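Long-range contacts in serpin-12 (Manduca sexta, PDB 6CJ7), which probably inhibits serine proteases as a member of the serpin family and controls the prophenoloxidase activation system in larval hemolymph: residues Tyr209-Thr214 with Ser259-Pro264; Ala269-Lys274 with Tyr352-Lys357; Lys72-Phe77 with Val116-Ser121. One frame throughout, in Å; residues are numbered along the deposited sequence.

From the N terminus, contact 3 comes first: it closes the excursion between helix 70-85 and the end of helix 109-118. Contact 1 then brings the corner in strand 198-215 against the turn after helix 254-260, across a loop of 44 residues. The chain runs straight on into strand 265-282, where contact 2 opens, to close only at strand 351-354. The three closures are in series, so none nests within or crosses another. Contacts 1 and 2 share neighbouring strands and touch where F210 CE2 lies 4.1 Å from L270 CD2. Contact 3 sits on the opposite side of the chain's centre from contact 2, their nearest atoms about 26 Å apart.

Contact 1. Residues Tyr209-Thr214 with Ser259-Pro264; sequences YFKAGT and SFLDLP
K211 and L263 bring the two backbones nearest, with CA atoms 5.2 Å apart, at a corner in one segment and the exit of a turn in the other. At K211 the strand 198-215 changes direction, so the strand pieces before and after it belong to different sheets. Opposite, the chain leaves helix 254-260 through a type I beta turn, F260 to L263, closed by L263 N bonding to F260 O at 3.2 Å. No hydrogen bond joins the segments. The K211 side chain lies against the carbonyls of the turn: CG is 3.4 Å from L263 O, and farther out CD is 3.4 Å from L261 O. A bend at chi3 (-77°) keeps CE near L261 O too. L263 points its side chain at the outgoing strand. Its CG is anti to the carbonyl carbon (chi1 -73°), and CD1 reaches the backbone of that strand, 3.7 Å from A212 C and 3.9 Å from G213 N. The other methyl, CD2, faces the side of G213 where no side chain stands. P264 O lies 3.7 Å from K211 CA, beside A212 N. Backbone bonds to other strands hold the corner: F210 with K266, K211 with V224 and G213 with V222. F260 and L261 continue the packing onto strands 220-226 and 232-239, and the F260 ring meets H215 edge-to-face. The arrangement belongs to the serpin fold, in which a strand of sheet C passes at such a corner into the first strand of sheet B, here beside the chain entering strand 265-282.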
loop_
_atom_site.group_PDB
_atom_site.type_symbol
_atom_site.label_atom_id
_atom_site.label_comp_id
_atom_site.label_asym_id
_atom_site.label_seq_id
_atom_site.Cartn_x
_atom_site.Cartn_y
_atom_site.Cartn_z
ATOM N N TYR A 209 -9.419 18.017 19.505
ATOM C CA TYR A 209 -8.025 17.770 19.828
ATOM C C TYR A 209 -7.539 16.567 19.026
ATOM O O TYR A 209 -8.168 15.504 19.042
ATOM C CB TYR A 209 -7.854 17.559 21.329
ATOM C CG TYR A 209 -7.811 18.865 22.086
ATOM C CD1 TYR A 209 -8.973 19.443 22.579
ATOM C CD2 TYR A 209 -6.610 19.536 22.279
ATOM C CE1 TYR A 209 -8.936 20.643 23.259
ATOM C CE2 TYR A 209 -6.563 20.732 22.958
ATOM C CZ TYR A 209 -7.727 21.284 23.442
ATOM O OH TYR A 209 -7.679 22.478 24.122
ATOM N N PHE A 210 -6.464 16.761 18.268
ATOM C CA PHE A 210 -5.751 15.695 17.581
ATOM C C PHE A 210 -4.275 15.816 17.903
ATOM O O PHE A 210 -3.760 16.919 18.104
ATOM C CB PHE A 210 -5.870 15.773 16.051
ATOM C CG PHE A 210 -7.254 15.625 15.510
ATOM C CD1 PHE A 210 -7.860 14.385 15.424
ATOM C CD2 PHE A 210 -7.922 16.724 14.997
ATOM C CE1 PHE A 210 -9.133 14.262 14.888
ATOM C CE2 PHE A 210 -9.183 16.596 14.465
ATOM C CZ PHE A 210 -9.787 15.375 14.411
ATOM N N LYS A 211 -3.585 14.684 17.918
ATOM C CA LYS A 211 -2.136 14.734 17.834
ATOM C C LYS A 211 -1.754 15.466 16.547
ATOM O O LYS A 211 -2.165 15.074 15.450
ATOM C CB LYS A 211 -1.553 13.319 17.874
ATOM C CG LYS A 211 -2.010 12.508 19.116
ATOM C CD LYS A 211 -1.289 11.166 19.208
ATOM C CE LYS A 211 -1.838 10.135 18.225
ATOM N NZ LYS A 211 -3.319 9.938 18.179
ATOM N N ALA A 212 -1.001 16.551 16.686
ATOM C CA ALA A 212 -0.752 17.425 15.549
ATOM C C ALA A 212 0.440 18.312 15.855
ATOM O O ALA A 212 0.830 18.487 17.011
ATOM C CB ALA A 212 -1.979 18.283 15.212
ATOM N N GLY A 213 1.012 18.872 14.798
ATOM C CA GLY A 213 2.125 19.782 14.967
ATOM C C GLY A 213 2.638 20.236 13.622
ATOM O O GLY A 213 1.994 20.043 12.591
ATOM N N THR A 214 3.805 20.868 13.654
ATOM C CA THR A 214 4.514 21.288 12.452
ATOM C C THR A 214 5.876 20.618 12.461
ATOM O O THR A 214 6.654 20.808 13.402
ATOM C CB THR A 214 4.669 22.810 12.394
ATOM O OG1 THR A 214 3.379 23.430 12.474
ATOM C CG2 THR A 214 5.343 23.219 11.094
ATOM N N SER A 259 7.318 9.099 14.685
ATOM C CA SER A 259 7.371 10.082 15.764
ATOM C C SER A 259 6.114 10.940 15.842
ATOM O O SER A 259 5.821 11.487 16.912
ATOM C CB SER A 259 8.588 10.996 15.600
ATOM O OG SER A 259 8.316 12.057 14.693
ATOM N N PHE A 260 5.371 11.080 14.737
ATOM C CA PHE A 260 4.164 11.900 14.761
ATOM C C PHE A 260 3.115 11.329 15.708
ATOM O O PHE A 260 2.270 12.074 16.216
ATOM C CB PHE A 260 3.590 12.032 13.347
ATOM C CG PHE A 260 4.487 12.770 12.387
ATOM C CD1 PHE A 260 5.453 13.655 12.841
ATOM C CD2 PHE A 260 4.357 12.576 11.024
ATOM C CE1 PHE A 260 6.276 14.331 11.943
ATOM C CE2 PHE A 260 5.179 13.238 10.120
ATOM C CZ PHE A 260 6.131 14.120 10.581
ATOM N N LEU A 261 3.151 10.017 15.960
ATOM C CA LEU A 261 2.230 9.413 16.916
ATOM C C LEU A 261 2.527 9.828 18.353
ATOM O O LEU A 261 1.706 9.565 19.241
ATOM C CB LEU A 261 2.266 7.885 16.789
ATOM C CG LEU A 261 1.652 7.218 15.549
ATOM C CD1 LEU A 261 0.336 7.865 15.158
ATOM C CD2 LEU A 261 2.613 7.217 14.358
ATOM N N ASP A 262 3.664 10.476 18.604
ATOM C CA ASP A 262 4.004 10.980 19.926
ATOM C C ASP A 262 3.726 12.469 20.080
ATOM O O ASP A 262 4.021 13.036 21.138
ATOM C CB ASP A 262 5.479 10.700 20.234
ATOM C CG ASP A 262 5.795 9.224 20.254
ATOM O OD1 ASP A 262 4.925 8.443 20.694
ATOM O OD2 ASP A 262 6.906 8.846 19.825
ATOM N N LEU A 263 3.171 13.111 19.056
ATOM C CA LEU A 263 2.867 14.529 19.149
ATOM C C LEU A 263 1.784 14.764 20.200
ATOM O O LEU A 263 0.850 13.963 20.322
ATOM C CB LEU A 263 2.403 15.069 17.799
ATOM C CG LEU A 263 3.464 15.227 16.712
ATOM C CD1 LEU A 263 2.800 15.465 15.368
ATOM C CD2 LEU A 263 4.399 16.376 17.073
ATOM N N PRO A 264 1.877 15.850 20.969
ATOM C CA PRO A 264 0.849 16.120 21.965
ATOM C C PRO A 264 -0.439 16.553 21.291
ATOM O O PRO A 264 -0.423 17.071 20.161
ATOM C CB PRO A 264 1.457 17.262 22.797
ATOM C CG PRO A 264 2.291 17.998 21.813
ATOM C CD PRO A 264 2.866 16.941 20.889
#

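Contact 2. Residues Ala269-Lys274 with Tyr352-Lys357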
loop_
_atom_site.group_PDB
_atom_site.type_symbol
_atom_site.label_atom_id
_atom_site.label_comp_id
_atom_site.label_asym_id
_atom_site.label_seq_id
_atom_site.Cartn_x
_atom_site.Cartn_y
_atom_site.Cartn_z
ATOM N N ALA A 269 -8.618 23.008 14.019
ATOM C CA ALA A 269 -9.736 23.199 13.099
ATOM C C ALA A 269 -9.355 22.566 11.765
ATOM O O ALA A 269 -8.490 23.085 11.050
ATOM C CB ALA A 269 -10.054 24.681 12.923
ATOM N N LEU A 270 -10.011 21.459 11.427
ATOM C CA LEU A 270 -9.617 20.611 10.307
ATOM C C LEU A 270 -10.629 20.704 9.167
ATOM O O LEU A 270 -11.838 20.613 9.396
ATOM C CB LEU A 270 -9.491 19.164 10.793
ATOM C CG LEU A 270 -9.269 18.073 9.742
ATOM C CD1 LEU A 270 -7.882 18.192 9.143
ATOM C CD2 LEU A 270 -9.454 16.698 10.382
ATOM N N GLU A 271 -10.134 20.888 7.940
ATOM C CA GLU A 271 -10.924 20.742 6.724
ATOM C C GLU A 271 -10.200 19.736 5.848
ATOM O O GLU A 271 -9.083 20.007 5.392
ATOM C CB GLU A 271 -11.096 22.069 5.991
ATOM C CG GLU A 271 -11.825 23.095 6.858
ATOM C CD GLU A 271 -12.057 24.431 6.168
ATOM O OE1 GLU A 271 -11.850 24.545 4.947
ATOM O OE2 GLU A 271 -12.446 25.387 6.866
ATOM N N LEU A 272 -10.832 18.584 5.625
ATOM C CA LEU A 272 -10.199 17.453 4.935
ATOM C C LEU A 272 -11.074 16.987 3.774
ATOM O O LEU A 272 -12.197 16.548 4.006
ATOM C CB LEU A 272 -9.941 16.303 5.924
ATOM C CG LEU A 272 -9.199 15.099 5.353
ATOM C CD1 LEU A 272 -7.748 15.454 5.078
ATOM C CD2 LEU A 272 -9.289 13.899 6.302
ATOM N N PRO A 273 -10.605 17.034 2.515
ATOM C CA PRO A 273 -11.438 16.550 1.409
ATOM C C PRO A 273 -11.709 15.058 1.535
ATOM O O PRO A 273 -10.818 14.258 1.832
ATOM C CB PRO A 273 -10.593 16.864 0.168
ATOM C CG PRO A 273 -9.387 17.553 0.613
ATOM C CD PRO A 273 -9.242 17.443 2.087
ATOM N N LYS A 274 -12.972 14.695 1.306
ATOM C CA LYS A 274 -13.312 13.304 1.046
ATOM C C LYS A 274 -12.614 12.834 -0.216
ATOM O O LYS A 274 -12.557 13.566 -1.211
ATOM C CB LYS A 274 -14.828 13.131 0.833
ATOM C CG LYS A 274 -15.684 13.271 2.045
ATOM C CD LYS A 274 -16.851 12.297 1.978
ATOM C CE LYS A 274 -18.026 12.854 1.207
ATOM N NZ LYS A 274 -19.214 11.964 1.349
ATOM N N TYR A 352 -4.791 25.586 12.401
ATOM C CA TYR A 352 -5.685 25.409 11.266
ATOM C C TYR A 352 -5.051 24.418 10.308
ATOM O O TYR A 352 -3.903 24.602 9.896
ATOM C CB TYR A 352 -5.931 26.728 10.536
ATOM C CG TYR A 352 -6.826 27.706 11.257
ATOM C CD1 TYR A 352 -8.208 27.609 11.160
ATOM C CD2 TYR A 352 -6.289 28.740 12.010
ATOM C CE1 TYR A 352 -9.033 28.510 11.808
ATOM C CE2 TYR A 352 -7.107 29.646 12.661
ATOM C CZ TYR A 352 -8.477 29.523 12.555
ATOM O OH TYR A 352 -9.293 30.419 13.201
ATOM N N PHE A 353 -5.793 23.372 9.956
ATOM C CA PHE A 353 -5.316 22.360 9.019
ATOM C C PHE A 353 -6.335 22.266 7.890
ATOM O O PHE A 353 -7.340 21.558 7.996
ATOM C CB PHE A 353 -5.109 21.008 9.700
ATOM C CG PHE A 353 -4.270 20.045 8.899
ATOM C CD1 PHE A 353 -4.807 19.375 7.808
ATOM C CD2 PHE A 353 -2.949 19.783 9.253
ATOM C CE1 PHE A 353 -4.045 18.477 7.060
ATOM C CE2 PHE A 353 -2.174 18.882 8.501
ATOM C CZ PHE A 353 -2.728 18.231 7.408
ATOM N N ARG A 354 -6.069 22.976 6.799
ATOM C CA ARG A 354 -6.984 23.023 5.673
ATOM C C ARG A 354 -6.269 22.410 4.477
ATOM O O ARG A 354 -5.358 23.023 3.909
ATOM C CB ARG A 354 -7.434 24.455 5.407
ATOM C CG ARG A 354 -7.964 24.716 4.013
ATOM C CD ARG A 354 -8.633 26.046 3.968
ATOM N NE ARG A 354 -7.708 27.139 4.263
ATOM C CZ ARG A 354 -8.085 28.376 4.551
ATOM N NH1 ARG A 354 -9.378 28.678 4.577
ATOM N NH2 ARG A 354 -7.177 29.311 4.820
ATOM N N ALA A 355 -6.680 21.203 4.111
ATOM C CA ALA A 355 -6.026 20.456 3.038
ATOM C C ALA A 355 -6.703 20.736 1.697
ATOM O O ALA A 355 -7.297 19.854 1.074
ATOM C CB ALA A 355 -6.028 18.967 3.364
ATOM N N ASN A 356 -6.613 21.999 1.270
ATOM C CA ASN A 356 -7.219 22.482 0.032
ATOM C C ASN A 356 -6.185 22.648 -1.077
ATOM O O ASN A 356 -6.366 23.462 -1.994
ATOM C CB ASN A 356 -7.974 23.788 0.276
ATOM C CG ASN A 356 -7.068 24.925 0.729
ATOM O OD1 ASN A 356 -5.865 24.750 0.920
ATOM N ND2 ASN A 356 -7.652 26.103 0.899
ATOM N N LYS A 357 -5.097 21.903 -0.964
ATOM C CA LYS A 357 -4.002 21.875 -1.919
ATOM C C LYS A 357 -3.365 20.505 -1.773
ATOM O O LYS A 357 -3.679 19.770 -0.827
ATOM C CB LYS A 357 -2.994 22.996 -1.646
ATOM C CG LYS A 357 -2.303 22.908 -0.306
ATOM C CD LYS A 357 -1.354 24.081 -0.122
ATOM C CE LYS A 357 -0.718 24.065 1.254
ATOM N NZ LYS A 357 0.447 24.991 1.331
HETATM O O HOH W 1 -11.803 27.499 4.288
#
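L270 and F353 both carry CG anti to the backbone N (chi1 172° and -164°); the two side chains lie side by side and point the same way, CD1 to CD1 at 3.6 Å. E271 instead has CG beside its backbone N and stretches out beyond it, bringing OE1 within 3.7 Å of R354 CD. The backbones run parallel, bonded alternately through F353 and E271: F353 N gives to A269 O, E271 N to F353 O and A355 N to E271 O, all at 2.9 to 3.0 Å. On the face of L270 and F353, strand 220-226 covers the pair with L225 and V223. On the other face A269 CB touches the Y352 ring at CD1. After R354 the chain makes an inverse gamma turn centred on A355, whose carbonyl O comes 3.1 Å from P273 CG and is buried with no polar partner. In serpins the strand corresponding to 351-354 follows the reactive-centre loop, so this pairing probably marks where the loop's C-terminal end joins the sheet. The charged ends of E271 and R354 do not touch, their planes standing 85° apart. One water takes a bond from R354 NH1 and gives one to E271 OE1, which suggests a screened, indirect attraction, while R189 adds a long, weak ion pair to the same carboxylate oxygen.

Contact 3. Residues Lys72-Phe77 with Val116-Ser121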
loop_
_atom_site.group_PDB
_atom_site.type_symbol
_atom_site.label_atom_id
_atom_site.label_comp_id
_atom_site.label_asym_id
_atom_site.label_seq_id
_atom_site.Cartn_x
_atom_site.Cartn_y
_atom_site.Cartn_z
ATOM N N LYS A 72 13.874 -13.690 9.210
ATOM C CA LYS A 72 13.384 -12.481 9.864
ATOM C C LYS A 72 12.115 -11.972 9.194
ATOM O O LYS A 72 11.144 -11.627 9.880
ATOM C CB LYS A 72 14.464 -11.400 9.872
ATOM C CG LYS A 72 14.128 -10.238 10.809
ATOM C CD LYS A 72 14.893 -8.969 10.460
ATOM C CE LYS A 72 14.718 -7.907 11.543
ATOM N NZ LYS A 72 15.441 -6.639 11.230
ATOM N N SER A 73 12.094 -11.921 7.856
ATOM C CA SER A 73 10.906 -11.404 7.179
ATOM C C SER A 73 9.700 -12.304 7.443
ATOM O O SER A 73 8.584 -11.813 7.637
ATOM C CB SER A 73 11.150 -11.230 5.672
ATOM O OG SER A 73 11.267 -12.447 4.975
ATOM N N ALA A 74 9.917 -13.621 7.541
ATOM C CA ALA A 74 8.812 -14.538 7.809
ATOM C C ALA A 74 8.248 -14.317 9.206
ATOM O O ALA A 74 7.027 -14.337 9.402
ATOM C CB ALA A 74 9.286 -15.988 7.637
ATOM N N GLU A 75 9.127 -14.106 10.188
ATOM C CA GLU A 75 8.675 -13.881 11.556
ATOM C C GLU A 75 7.955 -12.549 11.681
ATOM O O GLU A 75 6.931 -12.451 12.371
ATOM C CB GLU A 75 9.855 -13.931 12.518
ATOM C CG GLU A 75 10.290 -15.339 12.864
ATOM C CD GLU A 75 9.118 -16.235 13.244
ATOM O OE1 GLU A 75 8.391 -15.906 14.204
ATOM O OE2 GLU A 75 8.916 -17.267 12.577
ATOM N N ILE A 76 8.495 -11.508 11.042
ATOM C CA ILE A 76 7.896 -10.183 11.150
ATOM C C ILE A 76 6.505 -10.183 10.539
ATOM O O ILE A 76 5.539 -9.714 11.151
ATOM C CB ILE A 76 8.804 -9.126 10.498
ATOM C CG1 ILE A 76 9.964 -8.791 11.439
ATOM C CG2 ILE A 76 8.009 -7.863 10.131
ATOM C CD1 ILE A 76 11.144 -8.157 10.746
ATOM N N PHE A 77 6.367 -10.728 9.329
ATOM C CA PHE A 77 5.066 -10.615 8.691
ATOM C C PHE A 77 4.053 -11.599 9.248
ATOM O O PHE A 77 2.852 -11.306 9.204
ATOM C CB PHE A 77 5.217 -10.718 7.173
ATOM C CG PHE A 77 5.839 -9.490 6.589
ATOM C CD1 PHE A 77 5.145 -8.291 6.584
ATOM C CD2 PHE A 77 7.145 -9.500 6.141
ATOM C CE1 PHE A 77 5.719 -7.142 6.081
ATOM C CE2 PHE A 77 7.726 -8.349 5.649
ATOM C CZ PHE A 77 7.014 -7.174 5.616
ATOM N N VAL A 116 0.965 -19.610 3.556
ATOM C CA VAL A 116 -0.294 -19.633 4.295
ATOM C C VAL A 116 -0.077 -19.257 5.753
ATOM O O VAL A 116 -0.832 -18.457 6.317
ATOM C CB VAL A 116 -0.948 -21.019 4.154
ATOM C CG1 VAL A 116 -2.197 -21.119 5.038
ATOM C CG2 VAL A 116 -1.286 -21.313 2.696
ATOM N N ASN A 117 0.970 -19.795 6.377
ATOM C CA ASN A 117 1.142 -19.638 7.818
ATOM C C ASN A 117 1.772 -18.306 8.220
ATOM O O ASN A 117 1.609 -17.891 9.374
ATOM C CB ASN A 117 1.992 -20.780 8.372
ATOM C CG ASN A 117 1.321 -22.136 8.223
ATOM O OD1 ASN A 117 0.094 -22.234 8.181
ATOM N ND2 ASN A 117 2.127 -23.191 8.151
ATOM N N ASN A 118 2.491 -17.630 7.320
ATOM C CA ASN A 118 3.222 -16.420 7.684
ATOM C C ASN A 118 2.836 -15.193 6.883
ATOM O O ASN A 118 2.864 -14.092 7.434
ATOM C CB ASN A 118 4.744 -16.628 7.526
ATOM C CG ASN A 118 5.310 -17.600 8.526
ATOM O OD1 ASN A 118 6.169 -17.239 9.357
ATOM N ND2 ASN A 118 4.852 -18.846 8.462
ATOM N N PHE A 119 2.491 -15.349 5.605
ATOM C CA PHE A 119 2.329 -14.214 4.705
ATOM C C PHE A 119 0.884 -13.954 4.284
ATOM O O PHE A 119 0.647 -13.079 3.433
ATOM C CB PHE A 119 3.236 -14.409 3.485
ATOM C CG PHE A 119 4.696 -14.245 3.805
ATOM C CD1 PHE A 119 5.506 -15.348 4.055
ATOM C CD2 PHE A 119 5.253 -12.989 3.924
ATOM C CE1 PHE A 119 6.853 -15.185 4.375
ATOM C CE2 PHE A 119 6.590 -12.829 4.238
ATOM C CZ PHE A 119 7.391 -13.929 4.481
ATOM N N ASP A 120 -0.092 -14.650 4.876
ATOM C CA ASP A 120 -1.498 -14.509 4.483
ATOM C C ASP A 120 -1.628 -14.598 2.959
ATOM O O ASP A 120 -2.282 -13.788 2.296
ATOM C CB ASP A 120 -2.084 -13.206 5.026
ATOM C CG ASP A 120 -3.561 -13.054 4.719
ATOM O OD1 ASP A 120 -4.289 -14.070 4.724
ATOM O OD2 ASP A 120 -3.979 -11.915 4.442
ATOM N N SER A 121 -0.951 -15.588 2.399
ATOM C CA SER A 121 -0.850 -15.723 0.952
ATOM C C SER A 121 -1.016 -17.202 0.626
ATOM O O SER A 121 -1.494 -17.987 1.453
ATOM C CB SER A 121 0.474 -15.125 0.456
ATOM O OG SER A 121 0.527 -15.080 -0.967
#
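The side chains of F119 and F77 cross at a slant, with F119 CE2 3.9 Å from F77 CD2. The same carbon also meets F77 CB, so the F119 ring reaches the root of the phenylalanine opposite as well as its ring. Its outermost atom, CZ, comes 3.7 Å from A74 CA, and CE1 stands 4.1 Å from A74 CB, so the far end of the ring meets the backbone and methyl of A74. In the serpin fold this is where helix D of the family, here 70-85, packs against the residues that leave helix E, here 109-118, with helix 40-51 next to both. Helix 40-51 adds to the packing, with T44 and I45 on F77 and M49 on F119. F119 CG lies anti to its carbonyl carbon (chi1 -71°), and from there the ring extends across to helix 70-85, with CD2 and CE2 on the side of F77 and CE1 on the side of A74. S73 borders the ring with its carbonyl O, 4.0 Å from F119 CZ, while its hydroxyl is held by Q51 OE1 in a hydrogen bond. N118, the residue before F119, turns its CB toward the same helix, 3.7 Å from A74 O, and so packs against the helix backbone next to F119. Beyond F119 the chain swings away toward strand 123-126. Across the contact F77 O and N118 O lie 3.3 Å apart. Both are acceptors and no bond joins them, and the N118 O is instead hydrogen-bonded to N81 ND2, one turn farther along helix 70-85.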